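Local coordinates for nitroreductase family protein (PDB 7DP1), which reduces dinitroaniline herbicides as an FMN-containing, NADPH-dependent nitroreductase, at residues T25-D30 and I203-E208; A35-I40 and L163-H168; Q127-F132 and W178-A183; M137-C142 and Q195-G200. The protein carries 1 engineered substitution. All blocks are in the same frame, centred on the assembly; numbering follows the deposited sequence.

Contact 1. Residues T25-D30 and I203-E208; sequences TDRPVD and IGHADE
CG of Arg27 stands anti to the backbone N (chi1 178°) and its chain runs extended to NE, while the His205 ring is turned broadside by chi2 of -93°; the arginine therefore lies along one face of the imidazole. CD of Arg27 makes a CH-pi contact 3.4 Å from the centroid of the His205 ring, almost exactly over its centre. Beyond it the guanidinium continues flat, planes 3° apart, with NE of Arg27 3.3 Å from CE1 of His205. At the ring edge NE2 of His205 gives a weak hydrogen bond to O of Pro28 (3.1 Å). The loop between helices 11-17 and 31-41 is thus fastened to the chain leaving strand 195-204 of the central sheet, and N of Thr25 donates to O of His205 at 3.0 Å, nearly along the C=O axis. An alanine in place of His205 would probably leave the Arg27 side chain without its stacking surface and loosen the loop at Pro28. One water bridges the backbones, accepting from N of His205 (2.7 Å) and donating to O of Thr25 and O of Arg27. CG2 of Val29 rests 3.8 Å from CA of Gly204, and the same valine also meets Leu170 and Val136.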
# COMPACT_ATOMS: atom_id res chain seq x y z
N THR A 25 -16.45 -12.98 15.49
CA THR A 25 -16.81 -14.10 16.36
C THR A 25 -15.50 -14.54 17.01
O THR A 25 -14.44 -14.10 16.58
CB THR A 25 -17.45 -15.24 15.57
OG1 THR A 25 -16.46 -15.92 14.80
CG2 THR A 25 -18.53 -14.70 14.62
N ASP A 26 -15.54 -15.44 17.98
CA ASP A 26 -14.30 -15.86 18.64
C ASP A 26 -13.77 -17.19 18.11
O ASP A 26 -13.04 -17.91 18.79
CB ASP A 26 -14.50 -15.97 20.14
CG ASP A 26 -15.55 -16.96 20.50
OD1 ASP A 26 -16.08 -17.60 19.57
OD2 ASP A 26 -15.85 -17.11 21.71
N ARG A 27 -14.20 -17.54 16.91
CA ARG A 27 -13.64 -18.68 16.22
C ARG A 27 -12.16 -18.42 16.01
O ARG A 27 -11.78 -17.36 15.49
CB ARG A 27 -14.38 -18.89 14.90
CG ARG A 27 -13.87 -20.02 14.04
CD ARG A 27 -14.70 -20.10 12.77
NE ARG A 27 -14.22 -21.13 11.86
CZ ARG A 27 -14.75 -21.38 10.67
NH1 ARG A 27 -15.79 -20.68 10.26
NH2 ARG A 27 -14.24 -22.33 9.89
N PRO A 28 -11.30 -19.36 16.43
CA PRO A 28 -9.85 -19.21 16.29
C PRO A 28 -9.44 -19.12 14.84
O PRO A 28 -10.16 -19.54 13.94
CB PRO A 28 -9.29 -20.49 16.91
CG PRO A 28 -10.43 -21.45 16.91
CD PRO A 28 -11.65 -20.61 17.12
N VAL A 29 -8.27 -18.53 14.62
CA VAL A 29 -7.68 -18.47 13.30
C VAL A 29 -6.61 -19.57 13.19
O VAL A 29 -5.76 -19.71 14.07
CB VAL A 29 -7.09 -17.08 13.04
CG1 VAL A 29 -6.49 -17.02 11.66
CG2 VAL A 29 -8.18 -16.04 13.18
N ASP A 30 -6.68 -20.35 12.12
CA ASP A 30 -5.70 -21.40 11.86
C ASP A 30 -4.31 -20.83 11.61
O ASP A 30 -4.10 -20.18 10.58
CB ASP A 30 -6.13 -22.22 10.65
CG ASP A 30 -5.12 -23.31 10.30
OD1 ASP A 30 -4.34 -23.70 11.20
OD2 ASP A 30 -5.08 -23.74 9.13
N ILE A 203 -7.32 -9.43 13.09
CA ILE A 203 -7.63 -10.57 12.21
C ILE A 203 -8.56 -11.59 12.85
O ILE A 203 -8.34 -11.99 13.99
CB ILE A 203 -6.34 -11.31 11.77
CG1 ILE A 203 -5.50 -10.43 10.85
CG2 ILE A 203 -6.67 -12.58 11.01
CD1 ILE A 203 -4.20 -11.07 10.43
N GLY A 204 -9.57 -12.04 12.10
CA GLY A 204 -10.48 -13.05 12.60
C GLY A 204 -11.63 -13.36 11.66
O GLY A 204 -11.61 -12.95 10.48
N HIS A 205 -12.61 -14.10 12.18
CA HIS A 205 -13.80 -14.46 11.43
C HIS A 205 -14.87 -13.40 11.66
O HIS A 205 -15.22 -13.10 12.81
CB HIS A 205 -14.31 -15.84 11.88
CG HIS A 205 -13.37 -16.97 11.57
ND1 HIS A 205 -13.45 -17.71 10.41
CD2 HIS A 205 -12.34 -17.48 12.27
CE1 HIS A 205 -12.51 -18.64 10.42
NE2 HIS A 205 -11.82 -18.52 11.53
N ALA A 206 -15.39 -12.83 10.58
CA ALA A 206 -16.39 -11.76 10.69
C ALA A 206 -17.73 -12.21 11.28
O ALA A 206 -18.27 -13.25 10.89
CB ALA A 206 -16.61 -11.13 9.34
N ASP A 207 -18.27 -11.42 12.20
CA ASP A 207 -19.66 -11.60 12.65
C ASP A 207 -20.57 -11.04 11.57
O ASP A 207 -20.85 -9.85 11.53
CB ASP A 207 -19.90 -10.91 14.01
CG ASP A 207 -21.36 -10.98 14.47
OD1 ASP A 207 -22.23 -11.48 13.72
OD2 ASP A 207 -21.63 -10.54 15.61
N GLU A 208 -21.07 -11.93 10.72
CA GLU A 208 -21.69 -11.51 9.48
C GLU A 208 -23.16 -11.12 9.66
O GLU A 208 -23.91 -11.00 8.69
CB GLU A 208 -21.54 -12.62 8.45
CG GLU A 208 -21.35 -13.99 9.08
CD GLU A 208 -20.69 -14.99 8.15
OE1 GLU A 208 -20.92 -14.90 6.92
OE2 GLU A 208 -19.95 -15.86 8.64
O HOH W 1 -12.83 -14.83 14.72

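Contact 2. Residues A35-I40 and L163-H168; sequences ARIFEI and LLLVEH
This is a buried helix-helix packing contact, in which helix 31-41 lies against the C-terminal end of helix 148-167 through aliphatic side chains. The short segments run closer to antiparallel than parallel, at 136°, and their axes approach to 10.0 Å. Ile37 is the central residue: its CG1 is anti to the carbonyl carbon and its chain extended, so that CD1 reaches across and CG2 lies beside the carbonyl. CG2 of Ile37 packs on CB of Leu164 at 3.6 Å as the two side chains slide past each other in opposite directions. The tip, CD1 of Ile37, meets CD2 of Leu165 at 3.5 Å, the two side chains crossing at about a right angle. Leu164 answers with CD1, which touches O of Ile37 (3.3 Å) and lies 4.0 Å from CB of Ile40, one turn further along. In the nitroreductase fold of this dimer the pair lies close to the subunit interface: Leu164 packs on Ser12 of the second subunit, and OE1 of Glu167 is hydrogen-bonded to the OG of that serine. His168, the first residue to leave the helix, folds back so that its ND1 donates to O of Leu164 (2.8 Å, 166° at the hydrogen), with the acceptor in the ring plane. That bond fixes the rotation of the imidazole, whose ND1 comes 4.0 Å from CD1 of Ile37, tip to tip.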
# COMPACT_ATOMS: atom_id res chain seq x y z
N ALA A 35 -0.05 -18.66 8.00
CA ALA A 35 1.28 -18.87 7.44
C ALA A 35 1.19 -18.96 5.93
O ALA A 35 2.02 -18.38 5.26
CB ALA A 35 1.92 -20.13 7.98
N ARG A 36 0.20 -19.70 5.43
CA ARG A 36 0.01 -19.80 3.99
C ARG A 36 -0.39 -18.43 3.38
O ARG A 36 -0.06 -18.15 2.20
CB ARG A 36 -0.98 -20.88 3.57
CG ARG A 36 -0.34 -22.26 3.67
CD ARG A 36 -1.31 -23.36 3.32
NE ARG A 36 -2.66 -23.17 3.83
CZ ARG A 36 -3.14 -23.82 4.88
NH1 ARG A 36 -2.36 -24.67 5.54
NH2 ARG A 36 -4.39 -23.64 5.26
N ILE A 37 -1.13 -17.59 4.11
CA ILE A 37 -1.46 -16.30 3.53
C ILE A 37 -0.19 -15.43 3.40
O ILE A 37 0.00 -14.74 2.38
CB ILE A 37 -2.60 -15.64 4.36
CG1 ILE A 37 -3.90 -16.35 3.99
CG2 ILE A 37 -2.67 -14.13 4.11
CD1 ILE A 37 -5.14 -15.95 4.73
N PHE A 38 0.68 -15.47 4.39
CA PHE A 38 1.88 -14.66 4.39
C PHE A 38 2.93 -15.02 3.30
O PHE A 38 3.58 -14.11 2.78
CB PHE A 38 2.51 -14.73 5.78
CG PHE A 38 1.69 -14.06 6.87
CD1 PHE A 38 0.87 -12.96 6.59
CD2 PHE A 38 1.74 -14.53 8.17
CE1 PHE A 38 0.14 -12.35 7.62
CE2 PHE A 38 1.02 -13.93 9.20
CZ PHE A 38 0.22 -12.84 8.94
N GLU A 39 3.11 -16.30 2.92
CA GLU A 39 4.10 -16.60 1.85
C GLU A 39 3.65 -16.01 0.53
O GLU A 39 4.48 -15.57 -0.26
CB GLU A 39 4.38 -18.09 1.59
CG GLU A 39 4.77 -18.84 2.77
CD GLU A 39 3.54 -19.50 3.25
OE1 GLU A 39 2.47 -18.97 2.86
OE2 GLU A 39 3.55 -20.50 4.00
N ILE A 40 2.34 -16.03 0.29
CA ILE A 40 1.80 -15.46 -0.96
C ILE A 40 1.84 -13.94 -0.93
O ILE A 40 2.18 -13.31 -1.93
CB ILE A 40 0.35 -15.90 -1.21
CG1 ILE A 40 0.21 -17.43 -1.15
CG2 ILE A 40 -0.09 -15.41 -2.57
CD1 ILE A 40 -1.20 -17.92 -1.34
N LEU A 163 -6.61 -8.82 1.29
CA LEU A 163 -7.33 -9.50 0.21
C LEU A 163 -7.25 -11.01 0.32
O LEU A 163 -8.25 -11.69 0.09
CB LEU A 163 -6.79 -9.05 -1.14
CG LEU A 163 -7.12 -7.59 -1.44
CD1 LEU A 163 -6.51 -7.16 -2.75
CD2 LEU A 163 -8.64 -7.45 -1.48
N LEU A 164 -6.08 -11.54 0.69
CA LEU A 164 -5.93 -12.99 0.85
C LEU A 164 -6.81 -13.55 1.96
O LEU A 164 -7.31 -14.68 1.88
CB LEU A 164 -4.47 -13.35 1.14
CG LEU A 164 -3.56 -13.21 -0.08
CD1 LEU A 164 -2.06 -13.14 0.31
CD2 LEU A 164 -3.82 -14.34 -1.04
N LEU A 165 -6.98 -12.76 3.02
CA LEU A 165 -7.83 -13.16 4.13
C LEU A 165 -9.26 -13.35 3.66
O LEU A 165 -9.87 -14.39 3.88
CB LEU A 165 -7.78 -12.11 5.24
CG LEU A 165 -6.49 -12.06 6.06
CD1 LEU A 165 -6.51 -10.87 7.01
CD2 LEU A 165 -6.30 -13.38 6.84
N VAL A 166 -9.77 -12.33 2.98
CA VAL A 166 -11.12 -12.32 2.43
C VAL A 166 -11.34 -13.53 1.53
O VAL A 166 -12.37 -14.22 1.63
CB VAL A 166 -11.37 -11.03 1.63
CG1 VAL A 166 -12.56 -11.19 0.70
CG2 VAL A 166 -11.58 -9.86 2.59
N GLU A 167 -10.36 -13.78 0.67
CA GLU A 167 -10.38 -14.94 -0.22
C GLU A 167 -10.49 -16.25 0.55
O GLU A 167 -11.11 -17.20 0.08
CB GLU A 167 -9.12 -14.97 -1.09
CG GLU A 167 -9.07 -16.11 -2.10
CD GLU A 167 -7.74 -16.20 -2.83
OE1 GLU A 167 -6.69 -16.20 -2.15
OE2 GLU A 167 -7.73 -16.29 -4.08
N HIS A 168 -9.89 -16.31 1.74
CA HIS A 168 -9.93 -17.56 2.50
C HIS A 168 -10.98 -17.53 3.61
O HIS A 168 -10.96 -18.37 4.50
CB HIS A 168 -8.56 -17.88 3.08
CG HIS A 168 -7.53 -18.27 2.06
ND1 HIS A 168 -6.78 -17.35 1.37
CD2 HIS A 168 -7.13 -19.49 1.62
CE1 HIS A 168 -5.95 -17.98 0.55
NE2 HIS A 168 -6.15 -19.28 0.67

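Contact 3. Residues Q127-F132 and W178-A183; sequences QNYRGF and WAMYGA. With FMN (flavin mononucleotide), chain C.
Aromatic contacts come first: Tyr129, Trp178 and Tyr181 form a cluster. Tyr129 turns its edge to the face of Trp178, T-shaped, with the planes at 85° and CD1 of Tyr129 3.9 Å from CZ3 of Trp178. Tyr181 in turn directs its edge at the face of Tyr129 in an offset edge-to-face pair (planes at 72°), CE2 of Tyr181 lying 3.8 Å from CZ of Tyr129. Backbone carbonyls also pack against the indole: O of Tyr129 is 3.2 Å from CH2 of Trp178, and O of Asn128 3.5 Å from its CZ2. The polar ends are held from outside, the OH of Tyr129 by O of Cys177 and NE1 of Trp178 by OE1 of Gln175, whose NE2 also binds O of Asn128. An alanine at Trp178 would probably deprive the Tyr129 edge of its partner face and, with the indole N-H gone, leave the Gln175 amide less firmly placed. Toward the flavin, N3 of FMN donates to OD1 of Asn128 at 2.8 Å, and the Phe132 ring edge, at CZ, lies 3.9 Å from O2 of FMN. ND2 of Asn128 is engaged by O of Phe125, which keeps the amide oxygen directed at the flavin. The pyrimidine end of FMN is thus read by a carbonyl acceptor, and the aromatic cluster forms a second shell behind the residue that carries it.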
# COMPACT_ATOMS: atom_id res chain seq x y z
N GLN A 127 -13.17 0.15 21.74
CA GLN A 127 -13.18 -1.24 21.31
C GLN A 127 -12.01 -1.51 20.37
O GLN A 127 -11.57 -2.66 20.24
CB GLN A 127 -14.50 -1.57 20.61
CG GLN A 127 -15.70 -1.70 21.54
CD GLN A 127 -15.77 -3.05 22.24
OE1 GLN A 127 -14.81 -3.81 22.25
NE2 GLN A 127 -16.92 -3.34 22.84
N ASN A 128 -11.50 -0.45 19.74
CA ASN A 128 -10.33 -0.55 18.87
C ASN A 128 -9.20 -1.26 19.60
O ASN A 128 -8.47 -2.08 19.03
CB ASN A 128 -9.83 0.84 18.43
CG ASN A 128 -10.46 1.34 17.14
OD1 ASN A 128 -9.94 1.10 16.05
ND2 ASN A 128 -11.56 2.08 17.26
N TYR A 129 -9.05 -0.93 20.87
CA TYR A 129 -7.91 -1.42 21.63
C TYR A 129 -8.15 -2.84 22.18
O TYR A 129 -7.30 -3.38 22.89
CB TYR A 129 -7.58 -0.42 22.73
CG TYR A 129 -7.10 0.88 22.09
CD1 TYR A 129 -5.89 0.94 21.40
CD2 TYR A 129 -7.89 2.03 22.13
CE1 TYR A 129 -5.47 2.11 20.79
CE2 TYR A 129 -7.46 3.22 21.52
CZ TYR A 129 -6.25 3.25 20.86
OH TYR A 129 -5.83 4.41 20.26
N ARG A 130 -9.27 -3.44 21.78
CA ARG A 130 -9.45 -4.88 21.91
C ARG A 130 -9.56 -5.54 20.53
O ARG A 130 -10.00 -6.68 20.42
CB ARG A 130 -10.72 -5.20 22.70
CG ARG A 130 -10.99 -4.31 23.88
CD ARG A 130 -12.32 -4.69 24.54
NE ARG A 130 -12.16 -5.29 25.86
CZ ARG A 130 -11.99 -4.60 26.98
NH1 ARG A 130 -11.95 -3.28 26.95
NH2 ARG A 130 -11.87 -5.24 28.14
N GLY A 131 -9.11 -4.85 19.49
CA GLY A 131 -9.12 -5.40 18.15
C GLY A 131 -10.54 -5.75 17.73
O GLY A 131 -10.76 -6.61 16.87
N PHE A 132 -11.50 -5.08 18.34
CA PHE A 132 -12.92 -5.33 18.10
C PHE A 132 -13.25 -6.79 18.34
O PHE A 132 -14.14 -7.33 17.69
CB PHE A 132 -13.31 -4.93 16.67
CG PHE A 132 -13.06 -3.49 16.34
CD1 PHE A 132 -13.73 -2.49 17.03
CD2 PHE A 132 -12.15 -3.13 15.36
CE1 PHE A 132 -13.51 -1.16 16.73
CE2 PHE A 132 -11.92 -1.80 15.07
CZ PHE A 132 -12.60 -0.81 15.75
N TRP A 178 -3.18 1.88 17.22
CA TRP A 178 -2.08 1.34 18.02
C TRP A 178 -0.84 2.24 17.97
O TRP A 178 -0.03 2.26 18.90
CB TRP A 178 -1.73 -0.08 17.54
CG TRP A 178 -2.91 -1.03 17.74
CD1 TRP A 178 -3.78 -1.47 16.79
CD2 TRP A 178 -3.36 -1.59 18.99
NE1 TRP A 178 -4.74 -2.27 17.36
CE2 TRP A 178 -4.49 -2.36 18.71
CE3 TRP A 178 -2.89 -1.52 20.31
CZ2 TRP A 178 -5.18 -3.08 19.70
CZ3 TRP A 178 -3.58 -2.22 21.30
CH2 TRP A 178 -4.70 -2.99 20.99
N ALA A 179 -0.68 2.98 16.87
CA ALA A 179 0.45 3.88 16.76
C ALA A 179 0.36 5.05 17.75
O ALA A 179 1.35 5.73 18.00
CB ALA A 179 0.58 4.41 15.31
N MET A 180 -0.82 5.26 18.34
CA MET A 180 -1.00 6.22 19.45
C MET A 180 -0.21 5.85 20.70
O MET A 180 0.02 6.70 21.55
CB MET A 180 -2.47 6.36 19.82
CG MET A 180 -3.28 7.16 18.80
SD MET A 180 -2.95 8.93 18.97
CE MET A 180 -1.56 9.16 17.87
N TYR A 181 0.17 4.58 20.82
CA TYR A 181 0.93 4.12 21.99
C TYR A 181 2.07 3.24 21.52
O TYR A 181 2.33 2.20 22.12
CB TYR A 181 0.05 3.33 22.97
CG TYR A 181 -1.17 4.07 23.41
CD1 TYR A 181 -1.10 5.04 24.40
CD2 TYR A 181 -2.40 3.82 22.81
CE1 TYR A 181 -2.22 5.73 24.79
CE2 TYR A 181 -3.53 4.51 23.20
CZ TYR A 181 -3.43 5.47 24.19
OH TYR A 181 -4.55 6.17 24.59
N GLY A 182 2.74 3.66 20.44
CA GLY A 182 3.77 2.87 19.80
C GLY A 182 4.81 2.30 20.75
O GLY A 182 5.10 1.10 20.72
N ALA A 183 5.36 3.17 21.61
CA ALA A 183 6.43 2.78 22.52
C ALA A 183 6.01 1.65 23.44
O ALA A 183 6.78 0.72 23.67
CB ALA A 183 6.90 3.98 23.34
N1 FMN C . -10.49 1.81 11.27
C2 FMN C . -10.74 1.95 12.62
O2 FMN C . -11.88 1.84 13.05
N3 FMN C . -9.72 2.22 13.50
C4 FMN C . -8.42 2.35 13.05
O4 FMN C . -7.51 2.58 13.87
C4A FMN C . -8.17 2.22 11.68
N5 FMN C . -6.89 2.36 11.20
C5A FMN C . -6.63 2.21 9.85
C6 FMN C . -5.32 2.34 9.40
C7 FMN C . -5.03 2.21 8.06
C7M FMN C . -3.62 2.33 7.55
C8 FMN C . -6.04 1.94 7.16
C8M FMN C . -5.67 1.78 5.71
C9 FMN C . -7.36 1.81 7.59
C9A FMN C . -7.66 1.95 8.95
N10 FMN C . -8.96 1.83 9.44
C10 FMN C . -9.21 1.97 10.79
C1' FMN C . -10.10 1.52 8.53
C2' FMN C . -10.61 2.69 7.69
O2' FMN C . -11.44 3.51 8.48
C3' FMN C . -11.41 2.13 6.53
O3' FMN C . -10.48 1.52 5.66
C4' FMN C . -12.18 3.18 5.73
O4' FMN C . -13.21 3.81 6.47
C5' FMN C . -12.83 2.47 4.56
O5' FMN C . -13.71 1.51 5.08
P FMN C . -13.55 0.01 4.53
O1P FMN C . -14.39 -0.91 5.37
O2P FMN C . -13.99 -0.03 3.07
O3P FMN C . -12.09 -0.38 4.60

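Contact 4. Residues M137-C142 and Q195-G200; sequences MLFLHC and QILFSG
His141 takes the crowded rotamer, CG between the backbone N and the carbonyl carbon (chi1 54°), and Gln195 is bent at chi2, so their ends meet across the strands. ND1 of His141 donates to a lone pair of OE1 of Gln195 at 2.6 Å; the oxygen lies in the ring plane, while the amide is turned 82° from it. Leu140 and Phe198 both hold CG anti to the backbone N and lie side by side, CD2 of Leu140 at the edge of the Phe198 ring, 3.7 Å from its CD2. CB of Ser199 sits over the centre of one face of that ring. Leu197, on the sheet face of Phe139 and His141, sends CD1 to CB of Phe139 (3.8 Å). Gly200 has no side chain, and a CB here would press tightly on SD of Met137. Strands 136-143 and 195-204 pair antiparallel, with a classic beta bulge: Phe198 and Ser199 both face Leu140. O of Leu140 accepts from N of Phe198 at 3.0 Å and, weakly, from N of Ser199 at 3.4 Å, while N of Leu140 donates to O of Ser199 at 2.9 Å. Beyond the bulge, N of Ile196 donates to O of Cys142 (2.9 Å). Trp151 meets the Phe198 ring, which also touches FMN. With NE2 of His141 bonded to OG1 of Thr56, both ring nitrogens of this buried histidine have hydrogen-bond partners, ND1 being the donor to Gln195, which fixes the rotation of the ring.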
# COMPACT_ATOMS: atom_id res chain seq x y z
N MET A 137 -3.88 -10.46 16.37
CA MET A 137 -3.51 -9.09 16.00
C MET A 137 -2.12 -9.07 15.38
O MET A 137 -1.16 -9.56 15.98
CB MET A 137 -3.56 -8.15 17.22
CG MET A 137 -3.01 -6.75 16.95
SD MET A 137 -4.06 -5.79 15.81
CE MET A 137 -5.60 -5.85 16.75
N LEU A 138 -2.02 -8.51 14.18
CA LEU A 138 -0.75 -8.33 13.48
C LEU A 138 -0.28 -6.91 13.62
O LEU A 138 -1.00 -5.97 13.25
CB LEU A 138 -0.88 -8.68 11.99
CG LEU A 138 0.32 -8.44 11.07
CD1 LEU A 138 0.37 -9.51 10.02
CD2 LEU A 138 0.23 -7.08 10.40
N PHE A 139 0.95 -6.75 14.08
CA PHE A 139 1.54 -5.43 14.16
C PHE A 139 2.59 -5.30 13.08
O PHE A 139 3.59 -6.05 13.05
CB PHE A 139 2.15 -5.19 15.54
CG PHE A 139 1.13 -5.01 16.62
CD1 PHE A 139 0.41 -3.83 16.71
CD2 PHE A 139 0.89 -6.01 17.55
CE1 PHE A 139 -0.54 -3.65 17.71
CE2 PHE A 139 -0.05 -5.85 18.54
CZ PHE A 139 -0.77 -4.65 18.64
N LEU A 140 2.34 -4.37 12.18
CA LEU A 140 3.19 -4.14 11.02
C LEU A 140 4.18 -3.06 11.34
O LEU A 140 3.79 -1.95 11.71
CB LEU A 140 2.34 -3.79 9.78
CG LEU A 140 3.01 -3.25 8.51
CD1 LEU A 140 4.16 -4.14 8.07
CD2 LEU A 140 1.96 -3.11 7.36
N HIS A 141 5.46 -3.38 11.24
CA HIS A 141 6.48 -2.39 11.55
C HIS A 141 7.67 -2.50 10.61
O HIS A 141 7.74 -3.42 9.79
CB HIS A 141 6.93 -2.55 12.99
CG HIS A 141 7.40 -3.93 13.32
ND1 HIS A 141 8.71 -4.29 13.27
CD2 HIS A 141 6.70 -5.03 13.71
CE1 HIS A 141 8.83 -5.58 13.63
NE2 HIS A 141 7.63 -6.03 13.89
N CYS A 142 8.59 -1.55 10.73
CA CYS A 142 9.77 -1.52 9.87
C CYS A 142 10.89 -0.74 10.54
O CYS A 142 10.69 -0.07 11.56
CB CYS A 142 9.45 -0.91 8.50
SG CYS A 142 8.92 0.85 8.58
N GLN A 195 13.02 0.22 15.52
CA GLN A 195 11.78 -0.08 14.80
C GLN A 195 10.75 1.02 15.03
O GLN A 195 10.75 1.68 16.07
CB GLN A 195 11.19 -1.42 15.25
CG GLN A 195 12.03 -2.59 14.83
CD GLN A 195 12.00 -2.77 13.33
OE1 GLN A 195 10.94 -3.01 12.75
NE2 GLN A 195 13.16 -2.62 12.69
N ILE A 196 9.86 1.19 14.07
CA ILE A 196 8.72 2.08 14.24
C ILE A 196 7.44 1.33 13.89
O ILE A 196 7.39 0.60 12.89
CB ILE A 196 8.85 3.38 13.37
CG1 ILE A 196 7.60 4.25 13.49
CG2 ILE A 196 9.14 3.06 11.90
CD1 ILE A 196 7.78 5.69 12.97
N LEU A 197 6.43 1.47 14.72
CA LEU A 197 5.18 0.77 14.49
C LEU A 197 4.35 1.58 13.53
O LEU A 197 4.08 2.75 13.80
CB LEU A 197 4.40 0.56 15.79
CG LEU A 197 2.99 -0.03 15.65
CD1 LEU A 197 3.05 -1.47 15.14
CD2 LEU A 197 2.22 0.03 16.97
N PHE A 198 3.95 0.98 12.41
CA PHE A 198 3.04 1.65 11.48
C PHE A 198 1.59 1.41 11.91
O PHE A 198 0.86 2.35 12.22
CB PHE A 198 3.29 1.17 10.03
CG PHE A 198 2.14 1.43 9.06
CD1 PHE A 198 1.40 2.59 9.11
CD2 PHE A 198 1.85 0.51 8.08
CE1 PHE A 198 0.36 2.81 8.21
CE2 PHE A 198 0.83 0.73 7.17
CZ PHE A 198 0.07 1.87 7.25
N SER A 199 1.17 0.16 11.96
CA SER A 199 -0.25 -0.09 12.13
C SER A 199 -0.50 -1.46 12.69
O SER A 199 0.35 -2.36 12.57
CB SER A 199 -0.96 0.07 10.78
OG SER A 199 -2.35 -0.23 10.90
N GLY A 200 -1.66 -1.65 13.30
CA GLY A 200 -2.08 -3.00 13.63
C GLY A 200 -3.00 -3.50 12.54
O GLY A 200 -3.46 -2.70 11.71

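Contacts 1 and 4 use successive parts of strand 195-204, their centres about 21 Å apart, so one strand leads from the bulge at Phe198 to the loop at His205. Contact 3 lies about 11 Å from contact 4, centre to centre, and is joined to it where CG of Trp178 meets CE1 of Phe139 at 3.5 Å. Contact 2 borders the sheet through CZ of Phe38 on CD1 of Leu138 (3.5 Å), and reaches contact 1 through CD1 of Leu165 on CG1 of Ile203 (4.0 Å). Asn128 and Phe132 of contact 3 and Phe198 of contact 4 line FMN pockets; the side chains of Ala206 in contact 1 and Ile40 in contact 2 stay about 11 and 12 Å from a bound flavin.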